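Local coordinates for hydrogenase (NiFe) small subunit HydA (Allochromatium vinosum, PDB 3MYR), which forms the electron-transferring subunit of a [NiFe] hydrogenase, carrying the iron-sulfur clusters that serve hydrogen oxidation at the large subunit's nickel-iron centre, at the interface of chains A and B. Coordinates in Å, arbitrary orientation; residue numbers count along the deposited sequence, not the author numbering. Chains: chain A, Hydrogenase (NiFe) small subunit HydA; chain B, Nickel-dependent hydrogenase large subunit.

The interface of chains A and B. Residues chain A 83-84, 87, 90-92; chain B 354, 362-364.
The turn that joins the short strands 87-88 and 91-92 of the small subunit lies against a Pro-Pro-Tyr loop of the large subunit, and A:Gly90 meets B:Tyr364 at its middle. Having no side chain, A:Gly90 lets its CA settle over the centre of the B:Tyr364 ring, 3.7 Å from the centroid, as a CH-pi contact; it also has a positive phi, a backbone turn that glycine adopts easily. The backbone N of B:Tyr364 donates to A:Gly90 O at 3.2 Å, from a little out of the carbonyl plane, so the tyrosine holds the same glycine by main chain and ring together. CG of B:Tyr364 stands between its own N and carbonyl carbon (chi1 63°), turning the ring back across the glycine and sending the phenol OH towards A:Thr87. The two hydroxyls are joined by a water, which lies 2.8 Å from A:Thr87 OG1 and also hydrogen-bonds to B:Tyr364 OH and A:Gly90 N. The other branch of the threonine, methyl CG2, turns to the pyrrolidine of B:Pro362, whose CG also packs 3.8 Å from A:Pro83 CB. B:Pro363, which follows a cis peptide bond, brings its CB up to A:His91 CE1 from above one side of the imidazole plane, an apolar touch at 3.8 Å. Farther along, B:Tyr354 makes a slighter version of the glycine-on-ring contact: A:Gly84 CA rests 3.6 Å above its plane, offset toward the rim. Rigid prolines and flat tyrosines thus meet a small-subunit surface where two glycines let rings lie directly on the backbone, a patch that likely contributes to holding the small and large subunits together as the heterodimer.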
# COMPACT_ATOMS: atom_id res chain seq x y z
N PRO A 83 6.76 0.96 24.94
CA PRO A 83 5.41 1.44 24.57
C PRO A 83 5.51 2.40 23.37
O PRO A 83 4.54 2.48 22.59
CB PRO A 83 4.92 2.18 25.82
CG PRO A 83 5.97 1.93 26.93
CD PRO A 83 7.09 1.09 26.39
N GLY A 84 6.69 3.01 23.15
CA GLY A 84 6.92 3.89 21.99
C GLY A 84 7.15 3.27 20.61
O GLY A 84 7.06 3.96 19.58
N THR A 87 2.32 3.53 18.56
CA THR A 87 1.32 4.25 19.38
C THR A 87 0.33 4.88 18.41
O THR A 87 0.60 5.00 17.17
CB THR A 87 2.05 5.42 20.17
OG1 THR A 87 2.57 6.31 19.20
CG2 THR A 87 3.23 4.87 21.00
N GLY A 90 -0.83 9.08 20.98
CA GLY A 90 -0.04 9.09 22.22
C GLY A 90 -0.22 7.92 23.16
O GLY A 90 0.29 7.97 24.25
N HIS A 91 -0.98 6.88 22.78
CA HIS A 91 -1.11 5.65 23.56
C HIS A 91 -0.48 4.45 22.83
O HIS A 91 -0.60 4.37 21.62
CB HIS A 91 -2.57 5.34 23.80
CG HIS A 91 -3.28 6.37 24.60
ND1 HIS A 91 -3.39 6.30 25.97
CD2 HIS A 91 -3.92 7.51 24.22
CE1 HIS A 91 -4.06 7.36 26.41
NE2 HIS A 91 -4.40 8.10 25.37
N SER A 92 0.03 3.48 23.58
CA SER A 92 0.65 2.32 22.98
C SER A 92 -0.41 1.43 22.42
O SER A 92 -1.55 1.41 22.87
CB SER A 92 1.47 1.57 24.05
OG SER A 92 0.56 1.01 24.99
N TYR B 354 14.31 4.76 20.92
CA TYR B 354 13.27 5.68 21.29
C TYR B 354 13.68 6.56 22.47
O TYR B 354 13.67 7.77 22.37
CB TYR B 354 11.97 4.88 21.58
CG TYR B 354 10.71 5.73 21.70
CD1 TYR B 354 10.12 5.96 22.96
CD2 TYR B 354 10.11 6.29 20.56
CE1 TYR B 354 8.94 6.69 23.06
CE2 TYR B 354 8.96 7.06 20.66
CZ TYR B 354 8.39 7.25 21.92
OH TYR B 354 7.25 7.99 21.97
N PRO B 362 4.44 7.11 26.45
CA PRO B 362 2.97 7.12 26.45
C PRO B 362 2.46 7.02 27.87
O PRO B 362 3.07 6.34 28.67
CB PRO B 362 2.64 5.82 25.76
CG PRO B 362 3.81 5.65 24.74
CD PRO B 362 4.99 6.04 25.59
N PRO B 363 1.31 7.62 28.19
CA PRO B 363 0.43 8.44 27.35
C PRO B 363 1.05 9.86 27.23
O PRO B 363 1.52 10.37 28.21
CB PRO B 363 -0.89 8.46 28.15
CG PRO B 363 -0.43 8.37 29.61
CD PRO B 363 0.75 7.41 29.55
N TYR B 364 1.16 10.42 26.03
CA TYR B 364 1.67 11.78 25.94
C TYR B 364 0.75 12.63 25.09
O TYR B 364 -0.04 12.08 24.31
CB TYR B 364 3.04 11.74 25.34
CG TYR B 364 3.10 11.22 23.90
CD1 TYR B 364 3.58 9.91 23.62
CD2 TYR B 364 2.73 12.03 22.81
CE1 TYR B 364 3.73 9.46 22.32
CE2 TYR B 364 2.87 11.57 21.49
CZ TYR B 364 3.35 10.28 21.25
OH TYR B 364 3.49 9.78 19.95
O HOH W 1 1.08 8.68 18.93